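O-methyltransferase family 2 (Planctopirus limnophila, PDB 5I2H) probably transfers a methyl group from S-adenosyl-L-methionine to a hydroxyl of its substrate, forms a dimer, and is seen here with the flavone apigenin bound. Local coordinates at residues Ser196-Ala204 with Phe260-Val271; Pro292-Leu303 with Thr352-Lys363. All coordinates share one frame; numbering follows the deposited sequence. Where two conformers were deposited one is given.

Contact 1 (Ser196-Ala204 with Phe260-Val271). With AGI (5,7-dihydroxy-2-(4-hydroxyphenyl)-4H-chromen-4-one), chain C.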
# COMPACT_ATOMS: atom_id res chain seq x y z
N SER A 196 -24.89 33.36 -25.98
CA SER A 196 -25.34 31.99 -25.78
C SER A 196 -24.49 31.28 -24.75
O SER A 196 -23.26 31.46 -24.68
CB SER A 196 -25.29 31.21 -27.08
OG SER A 196 -26.06 31.86 -28.06
N GLY A 197 -25.14 30.43 -23.96
CA GLY A 197 -24.44 29.42 -23.20
C GLY A 197 -23.79 28.41 -24.13
O GLY A 197 -23.94 28.44 -25.35
N ARG A 198 -23.05 27.49 -23.51
CA ARG A 198 -22.37 26.42 -24.23
C ARG A 198 -23.09 25.10 -24.02
O ARG A 198 -23.79 24.92 -23.03
CB ARG A 198 -20.91 26.29 -23.78
CG ARG A 198 -20.13 27.62 -24.04
CD ARG A 198 -18.67 27.58 -23.61
NE ARG A 198 -17.81 26.68 -24.38
CZ ARG A 198 -17.32 26.97 -25.58
NH1 ARG A 198 -17.64 28.12 -26.18
NH2 ARG A 198 -16.54 26.10 -26.21
N VAL A 199 -22.93 24.21 -24.99
CA VAL A 199 -23.39 22.83 -24.89
C VAL A 199 -22.19 21.98 -24.51
O VAL A 199 -21.19 21.95 -25.24
CB VAL A 199 -24.04 22.35 -26.20
CG1 VAL A 199 -24.39 20.87 -26.12
CG2 VAL A 199 -25.29 23.21 -26.50
N LEU A 200 -22.27 21.31 -23.36
CA LEU A 200 -21.21 20.45 -22.86
C LEU A 200 -21.64 19.01 -23.09
O LEU A 200 -22.67 18.57 -22.55
CB LEU A 200 -20.97 20.71 -21.37
CG LEU A 200 -20.05 19.72 -20.64
CD1 LEU A 200 -18.65 19.69 -21.30
CD2 LEU A 200 -19.95 20.06 -19.14
N LEU A 201 -20.87 18.29 -23.91
CA LEU A 201 -21.07 16.86 -24.18
C LEU A 201 -20.08 16.04 -23.38
O LEU A 201 -18.87 16.23 -23.49
CB LEU A 201 -20.88 16.56 -25.67
CG LEU A 201 -20.79 15.09 -26.12
CD1 LEU A 201 -22.09 14.32 -25.84
CD2 LEU A 201 -20.39 14.99 -27.62
N ASP A 202 -20.60 15.08 -22.62
CA ASP A 202 -19.83 14.29 -21.65
C ASP A 202 -19.81 12.88 -22.22
O ASP A 202 -20.83 12.18 -22.16
CB ASP A 202 -20.52 14.40 -20.29
CG ASP A 202 -19.70 13.91 -19.14
OD1 ASP A 202 -18.78 13.11 -19.36
OD2 ASP A 202 -20.02 14.31 -17.98
N VAL A 203 -18.70 12.49 -22.83
CA VAL A 203 -18.60 11.21 -23.53
C VAL A 203 -18.13 10.14 -22.55
O VAL A 203 -17.07 10.29 -21.92
CB VAL A 203 -17.66 11.31 -24.74
CG1 VAL A 203 -17.43 9.90 -25.41
CG2 VAL A 203 -18.28 12.28 -25.76
N ALA A 204 -18.92 9.08 -22.37
CA ALA A 204 -18.52 7.92 -21.57
C ALA A 204 -18.20 8.33 -20.13
O ALA A 204 -17.36 7.73 -19.47
CB ALA A 204 -17.34 7.18 -22.21
N PHE A 260 -21.33 11.80 -32.59
CA PHE A 260 -21.50 12.64 -31.42
C PHE A 260 -22.48 13.76 -31.77
O PHE A 260 -22.49 14.26 -32.91
CB PHE A 260 -20.18 13.25 -30.97
CG PHE A 260 -19.19 12.25 -30.38
CD1 PHE A 260 -19.61 11.16 -29.59
CD2 PHE A 260 -17.81 12.42 -30.60
CE1 PHE A 260 -18.68 10.28 -29.05
CE2 PHE A 260 -16.86 11.56 -30.05
CZ PHE A 260 -17.28 10.49 -29.28
N PRO A 261 -23.31 14.18 -30.82
CA PRO A 261 -24.21 15.31 -31.07
C PRO A 261 -23.42 16.61 -31.10
O PRO A 261 -22.31 16.70 -30.54
CB PRO A 261 -25.17 15.28 -29.86
CG PRO A 261 -24.32 14.68 -28.78
CD PRO A 261 -23.43 13.65 -29.45
N PRO A 262 -23.97 17.64 -31.75
CA PRO A 262 -23.29 18.95 -31.75
C PRO A 262 -23.06 19.44 -30.34
O PRO A 262 -23.94 19.34 -29.48
CB PRO A 262 -24.28 19.85 -32.51
CG PRO A 262 -25.06 18.92 -33.37
CD PRO A 262 -25.21 17.67 -32.53
N ALA A 263 -21.88 20.00 -30.11
CA ALA A 263 -21.49 20.48 -28.80
C ALA A 263 -20.41 21.53 -28.94
O ALA A 263 -19.65 21.53 -29.91
CB ALA A 263 -20.96 19.33 -27.93
N ASP A 264 -20.35 22.43 -27.95
CA ASP A 264 -19.25 23.39 -27.88
C ASP A 264 -18.03 22.79 -27.18
O ASP A 264 -16.90 22.98 -27.62
CB ASP A 264 -19.70 24.64 -27.12
CG ASP A 264 -20.80 25.40 -27.86
OD1 ASP A 264 -20.50 26.01 -28.92
OD2 ASP A 264 -21.95 25.41 -27.40
N ASP A 265 -18.25 22.10 -26.06
CA ASP A 265 -17.20 21.48 -25.26
C ASP A 265 -17.46 19.99 -25.20
O ASP A 265 -18.61 19.58 -25.03
CB ASP A 265 -17.20 22.00 -23.82
CG ASP A 265 -16.81 23.48 -23.74
OD1 ASP A 265 -15.97 23.91 -24.55
OD2 ASP A 265 -17.34 24.19 -22.88
N ILE A 266 -16.39 19.19 -25.30
CA ILE A 266 -16.50 17.74 -25.14
C ILE A 266 -15.58 17.33 -23.99
O ILE A 266 -14.39 17.65 -24.00
CB ILE A 266 -16.15 17.00 -26.43
CG1 ILE A 266 -17.19 17.37 -27.49
CG2 ILE A 266 -16.11 15.50 -26.17
CD1 ILE A 266 -16.88 16.81 -28.86
N LEU A 267 -16.15 16.64 -23.00
CA LEU A 267 -15.43 16.18 -21.81
C LEU A 267 -15.14 14.68 -21.91
O LEU A 267 -16.04 13.86 -22.18
CB LEU A 267 -16.27 16.48 -20.56
CG LEU A 267 -15.71 15.96 -19.23
CD1 LEU A 267 -14.32 16.59 -18.95
CD2 LEU A 267 -16.67 16.22 -18.07
N LEU A 268 -13.88 14.33 -21.70
CA LEU A 268 -13.41 12.95 -21.56
C LEU A 268 -12.82 12.88 -20.15
O LEU A 268 -11.65 13.23 -19.95
CB LEU A 268 -12.34 12.59 -22.59
CG LEU A 268 -12.82 12.69 -24.05
CD1 LEU A 268 -11.69 12.50 -25.07
CD2 LEU A 268 -14.01 11.74 -24.30
N SER A 269 -13.61 12.42 -19.18
CA SER A 269 -13.18 12.43 -17.79
C SER A 269 -12.95 10.98 -17.38
O SER A 269 -13.89 10.20 -17.34
CB SER A 269 -14.23 13.11 -16.90
OG SER A 269 -13.83 13.04 -15.53
N ASN A 270 -11.70 10.63 -17.06
CA ASN A 270 -11.35 9.26 -16.66
C ASN A 270 -11.77 8.26 -17.73
O ASN A 270 -12.16 7.13 -17.41
CB ASN A 270 -11.98 8.89 -15.31
CG ASN A 270 -11.47 9.76 -14.21
OD1 ASN A 270 -10.25 9.88 -14.04
ND2 ASN A 270 -12.37 10.46 -13.50
N VAL A 271 -11.67 8.67 -18.98
CA VAL A 271 -11.98 7.82 -20.13
C VAL A 271 -10.71 7.39 -20.83
O VAL A 271 -10.52 6.21 -21.10
CB VAL A 271 -12.91 8.54 -21.14
CG1 VAL A 271 -13.09 7.65 -22.44
CG2 VAL A 271 -14.29 8.87 -20.53
CAG AGI C . -13.57 -1.34 -12.33
CAE AGI C . -13.95 -2.62 -11.94
CAM AGI C . -14.31 -3.54 -12.92
OAB AGI C . -14.67 -4.80 -12.52
CAF AGI C . -14.28 -3.18 -14.28
CAH AGI C . -13.90 -1.90 -14.67
CAP AGI C . -13.55 -0.98 -13.68
CAQ AGI C . -13.12 0.42 -13.95
OAL AGI C . -12.56 1.03 -12.85
CAJ AGI C . -13.26 1.08 -15.19
CAR AGI C . -12.81 2.41 -15.32
OAA AGI C . -12.95 3.02 -16.41
CAT AGI C . -12.20 3.10 -14.13
CAS AGI C . -12.09 2.31 -12.88
CAK AGI C . -11.53 2.86 -11.73
CAN AGI C . -11.07 4.16 -11.75
OAC AGI C . -10.55 4.64 -10.60
CAI AGI C . -11.14 4.97 -12.90
CAO AGI C . -11.68 4.50 -14.09
OAD AGI C . -11.71 5.33 -15.14
O HOH W 1 -24.10 26.84 -27.72
O HOH W 2 -17.70 26.89 -29.20
O HOH W 3 -16.36 11.88 -19.75
O HOH W 4 -15.63 7.83 -16.92
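Arg198 grips the Asp265 carboxylate side-on with two nitrogens: NE donates to OD2 at 2.9 Å and NH2 to OD1 at 2.8 Å. Both oxygens lie in the guanidinium plane, but the carboxylate is turned, its plane 41° from that of the guanidinium, and both donors approach from above it. The bend at chi3 (67°) carries the guanidinium back over Asp264, whose CB covers one of its faces. With an alanine in place of Arg198, the buried Asp265 carboxylate would probably lose this two-nitrogen grip and rely on its salt bridge to Arg296, and a gap would open beside Asp264 CB.

Asp264 turns to the backbone instead: OD2 takes the N-H of Val199 at 2.9 Å on its anti lone pair, while OD1 accepts from the backbone N of Lys187. Val199 O is held by two donors, Asp264 N and Asp265 N. From there the parallel ladder runs on through Leu201 N to Asp265 O, Leu267 N to Leu201 O and Val203 N to Leu267 O.

Apolar contacts gather on the Leu201 face. Leu201 CB meets Ala263 CB at 3.6 Å, and its two methyls divide, CD1 to Pro261 CG and CD2 to Phe260 CB. Val203 CG2 makes a CH-pi contact over the Phe260 ring, 4.2 Å from its centroid.

These two strands are central neighbours in the Rossmann-like methyltransferase sheet, with strand 222-227 beyond 199-203 and strand 296-301 beyond 265-269. Helix 209-217 packs on the Leu200 and Leu267 face, where Thr211 holds Asp202 OD2.

Contact 2 (Pro292-Leu303 with Thr352-Lys363)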
# COMPACT_ATOMS: atom_id res chain seq x y z
N PRO A 292 -16.97 22.92 -33.24
CA PRO A 292 -16.93 24.19 -33.96
C PRO A 292 -15.64 24.93 -33.64
O PRO A 292 -14.96 24.64 -32.67
CB PRO A 292 -18.14 24.93 -33.42
CG PRO A 292 -18.18 24.50 -31.98
CD PRO A 292 -17.79 23.01 -32.01
N GLU A 293 -15.31 25.92 -34.46
CA GLU A 293 -14.14 26.74 -34.12
C GLU A 293 -14.38 27.38 -32.76
O GLU A 293 -15.48 27.87 -32.48
CB GLU A 293 -13.90 27.79 -35.20
CG GLU A 293 -12.48 28.36 -35.22
CD GLU A 293 -12.39 29.60 -36.11
OE1 GLU A 293 -12.87 30.68 -35.68
OE2 GLU A 293 -11.86 29.51 -37.24
N GLY A 294 -13.38 27.31 -31.88
CA GLY A 294 -13.56 27.77 -30.52
C GLY A 294 -14.18 26.74 -29.60
O GLY A 294 -14.29 26.99 -28.38
N GLY A 295 -14.60 25.60 -30.14
CA GLY A 295 -14.93 24.48 -29.28
C GLY A 295 -13.72 24.02 -28.48
O GLY A 295 -12.57 24.29 -28.82
N ARG A 296 -13.98 23.32 -27.39
CA ARG A 296 -12.93 22.82 -26.52
C ARG A 296 -13.02 21.32 -26.33
O ARG A 296 -14.11 20.76 -26.20
CB ARG A 296 -12.97 23.50 -25.14
CG ARG A 296 -12.80 25.03 -25.28
CD ARG A 296 -12.85 25.73 -23.93
NE ARG A 296 -14.14 25.56 -23.23
CZ ARG A 296 -14.41 26.10 -22.05
NH1 ARG A 296 -13.48 26.83 -21.43
NH2 ARG A 296 -15.60 25.92 -21.48
N LEU A 297 -11.86 20.68 -26.28
CA LEU A 297 -11.75 19.33 -25.78
C LEU A 297 -11.23 19.43 -24.35
O LEU A 297 -10.16 20.00 -24.10
CB LEU A 297 -10.83 18.47 -26.66
CG LEU A 297 -10.65 17.04 -26.18
CD1 LEU A 297 -11.97 16.29 -26.34
CD2 LEU A 297 -9.52 16.38 -26.96
N LEU A 298 -12.01 18.91 -23.42
CA LEU A 298 -11.68 18.89 -21.99
C LEU A 298 -11.28 17.47 -21.63
O LEU A 298 -12.12 16.56 -21.62
CB LEU A 298 -12.88 19.33 -21.15
CG LEU A 298 -13.52 20.66 -21.58
CD1 LEU A 298 -14.83 20.88 -20.79
CD2 LEU A 298 -12.60 21.88 -21.53
N ILE A 299 -10.00 17.26 -21.33
CA ILE A 299 -9.54 15.96 -20.87
C ILE A 299 -9.34 16.08 -19.37
O ILE A 299 -8.60 16.95 -18.91
CB ILE A 299 -8.23 15.53 -21.57
CG1 ILE A 299 -8.50 15.26 -23.06
CG2 ILE A 299 -7.63 14.31 -20.90
CD1 ILE A 299 -7.22 15.12 -23.88
N HIS A 300 -10.02 15.22 -18.59
CA HIS A 300 -9.91 15.25 -17.14
C HIS A 300 -9.35 13.90 -16.70
O HIS A 300 -10.01 12.88 -16.89
CB HIS A 300 -11.26 15.54 -16.49
CG HIS A 300 -11.22 15.66 -15.00
ND1 HIS A 300 -12.05 14.93 -14.19
CD2 HIS A 300 -10.45 16.42 -14.17
CE1 HIS A 300 -11.80 15.23 -12.92
NE2 HIS A 300 -10.84 16.13 -12.88
N ASP A 301 -8.13 13.88 -16.17
CA ASP A 301 -7.52 12.60 -15.89
C ASP A 301 -6.38 12.83 -14.90
O ASP A 301 -6.14 13.96 -14.45
CB ASP A 301 -7.05 11.92 -17.20
CG ASP A 301 -7.23 10.42 -17.16
OD1 ASP A 301 -6.56 9.79 -16.31
OD2 ASP A 301 -8.07 9.89 -17.92
N VAL A 302 -5.73 11.73 -14.52
CA VAL A 302 -4.55 11.85 -13.67
C VAL A 302 -3.34 12.00 -14.58
O VAL A 302 -3.43 11.77 -15.80
CB VAL A 302 -4.41 10.64 -12.72
CG1 VAL A 302 -5.57 10.62 -11.73
CG2 VAL A 302 -4.29 9.30 -13.53
N LEU A 303 -2.20 12.38 -14.02
CA LEU A 303 -0.98 12.59 -14.81
C LEU A 303 0.22 11.91 -14.18
O LEU A 303 0.55 12.18 -13.02
CB LEU A 303 -0.67 14.07 -14.96
CG LEU A 303 -1.73 14.88 -15.71
CD1 LEU A 303 -1.37 16.40 -15.60
CD2 LEU A 303 -1.87 14.42 -17.17
N THR A 352 -7.62 19.63 -10.36
CA THR A 352 -8.94 19.55 -9.73
C THR A 352 -8.75 18.97 -8.34
O THR A 352 -8.29 19.69 -7.43
CB THR A 352 -9.92 18.78 -10.63
OG1 THR A 352 -9.44 17.46 -10.86
CG2 THR A 352 -10.08 19.53 -12.02
N SER A 353 -9.11 17.71 -8.11
CA SER A 353 -8.82 17.05 -6.83
C SER A 353 -8.66 15.56 -7.10
O SER A 353 -8.83 15.09 -8.23
CB SER A 353 -9.91 17.29 -5.78
OG SER A 353 -9.52 16.67 -4.56
N ALA A 354 -8.33 14.80 -6.04
CA ALA A 354 -8.07 13.37 -6.15
C ALA A 354 -7.08 13.08 -7.28
O ALA A 354 -7.24 12.13 -8.06
CB ALA A 354 -9.37 12.57 -6.33
N HIS A 355 -6.05 13.91 -7.37
CA HIS A 355 -5.00 13.83 -8.39
C HIS A 355 -5.48 14.16 -9.80
O HIS A 355 -4.72 13.96 -10.77
CB HIS A 355 -4.31 12.46 -8.36
CG HIS A 355 -3.67 12.15 -7.03
ND1 HIS A 355 -2.81 13.03 -6.41
CD2 HIS A 355 -3.81 11.10 -6.20
CE1 HIS A 355 -2.41 12.51 -5.26
NE2 HIS A 355 -3.01 11.34 -5.10
N GLY A 356 -6.71 14.65 -9.97
CA GLY A 356 -7.21 14.97 -11.29
C GLY A 356 -6.64 16.26 -11.83
O GLY A 356 -6.21 17.16 -11.08
N HIS A 357 -6.59 16.34 -13.15
CA HIS A 357 -6.13 17.52 -13.86
C HIS A 357 -7.06 17.76 -15.03
O HIS A 357 -7.41 16.81 -15.72
CB HIS A 357 -4.71 17.36 -14.40
CG HIS A 357 -3.69 17.40 -13.32
ND1 HIS A 357 -3.32 16.29 -12.59
CD2 HIS A 357 -3.02 18.45 -12.79
CE1 HIS A 357 -2.43 16.65 -11.68
NE2 HIS A 357 -2.23 17.95 -11.77
N LEU A 358 -7.43 19.01 -15.25
CA LEU A 358 -8.23 19.39 -16.41
C LEU A 358 -7.26 19.91 -17.46
O LEU A 358 -6.61 20.95 -17.26
CB LEU A 358 -9.28 20.44 -16.04
CG LEU A 358 -9.97 21.14 -17.22
CD1 LEU A 358 -10.69 20.15 -18.17
CD2 LEU A 358 -10.94 22.22 -16.69
N ILE A 359 -7.13 19.18 -18.56
CA ILE A 359 -6.31 19.59 -19.69
C ILE A 359 -7.24 20.23 -20.71
O ILE A 359 -8.11 19.55 -21.26
CB ILE A 359 -5.57 18.39 -20.29
CG1 ILE A 359 -4.75 17.67 -19.23
CG2 ILE A 359 -4.71 18.79 -21.52
CD1 ILE A 359 -4.26 16.32 -19.77
N LEU A 360 -7.04 21.51 -20.99
CA LEU A 360 -7.90 22.28 -21.87
C LEU A 360 -7.21 22.49 -23.22
O LEU A 360 -6.04 22.88 -23.25
CB LEU A 360 -8.22 23.64 -21.25
CG LEU A 360 -9.19 23.66 -20.10
CD1 LEU A 360 -8.45 24.12 -18.89
CD2 LEU A 360 -10.30 24.63 -20.45
N SER A 361 -7.93 22.20 -24.30
CA SER A 361 -7.46 22.45 -25.66
C SER A 361 -8.60 23.03 -26.48
O SER A 361 -9.78 22.86 -26.16
CB SER A 361 -6.94 21.17 -26.31
OG SER A 361 -5.97 20.55 -25.49
N GLU A 362 -8.24 23.72 -27.56
CA GLU A 362 -9.19 24.52 -28.32
C GLU A 362 -9.14 24.15 -29.80
O GLU A 362 -8.06 23.99 -30.38
CB GLU A 362 -8.92 26.02 -28.13
CG GLU A 362 -10.00 26.91 -28.71
CD GLU A 362 -9.78 28.40 -28.43
OE1 GLU A 362 -9.46 28.77 -27.28
OE2 GLU A 362 -9.93 29.20 -29.37
N LYS A 363 -10.32 24.03 -30.41
CA LYS A 363 -10.40 23.72 -31.84
C LYS A 363 -9.98 24.94 -32.62
O LYS A 363 -10.50 26.05 -32.39
CB LYS A 363 -11.83 23.33 -32.22
CG LYS A 363 -12.01 23.05 -33.73
CD LYS A 363 -11.59 21.61 -34.03
CE LYS A 363 -11.85 21.23 -35.45
NZ LYS A 363 -13.17 20.57 -35.66
O HOH W 5 -7.74 18.77 -24.05
O HOH W 6 -2.23 13.28 -11.23
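His300 NE2 and Thr352 OG1 share a hydrogen bond of 2.8 Å, with the hydroxyl oxygen in the plane of the imidazole at its edge. The ring reaches Thr352 because CG stands anti to the backbone N (chi1 -177°). Its other nitrogen, ND1, bonds to Ser269 OG, fixing the rotation of the ring from both sides.

Beyond it, Leu303 lays CD1 over one face of the His357 ring, 3.7 Å from the centroid in a CH-pi contact, while its CD2 touches Ile359 CD1. Ile359 CD1 also meets Ile299 CG2 on this face. Across the sheet, Leu298 and Leu360 lie side by side with their CD2 methyls 3.7 Å apart, and Leu298 CB rests on Leu358 CD1.

The antiparallel backbone ladder sets these pairs. Ile299 and Ile359 exchange two nearly straight bonds, the shorter from Ile359 N to Ile299 O at 2.7 Å; Leu297 with Ser361 and Asp301 with His357 form the hydrogen-bonded pairs on either side. A water donates to both Leu297 O and Ile359 O. At one end, the type II turn from Pro292 to Gly295 offers Gly294 N to Lys363 O and Gly295 O to Lys363 N. The type I' turn from Ser353 to Gly356 precedes the other strand; a CB on Gly356 would clash with His300 NE2.

Helix 332-341 covers the Ile359 face through Tyr335, and helix 154-179 the Leu358 face through Phe176. Asp301 OD1 bonds to His273 ND1, and His273 NE2 bonds to apigenin, placing Asp301 in the second shell of the pocket. Strand 357-362, inserted antiparallel between 296-301 and 345-351 to give the order 3-2-1-4-5-7-6, is a hallmark of the class I methyltransferase fold.

Overall arrangement
Contacts 1 and 2 follow each other along the chain, the first closing before the second opens, and their centres lie 11 Å apart in one seven-stranded mixed sheet. Strands 265-269 and 296-301 are adjacent in it, linked through helix 277-289, so the two contacts join directly: Ile266 O probably accepts from Leu298 N, and Arg296 forms a salt bridge to Asp265. Contact 1 lies in the parallel part of the sheet, and the direction reverses within contact 2. Asn270 follows strand 265-269 into the apigenin pocket, which Asp301 of strand 296-301 approaches through His273; the C-terminal ends of these two parallel strands thus face the pocket.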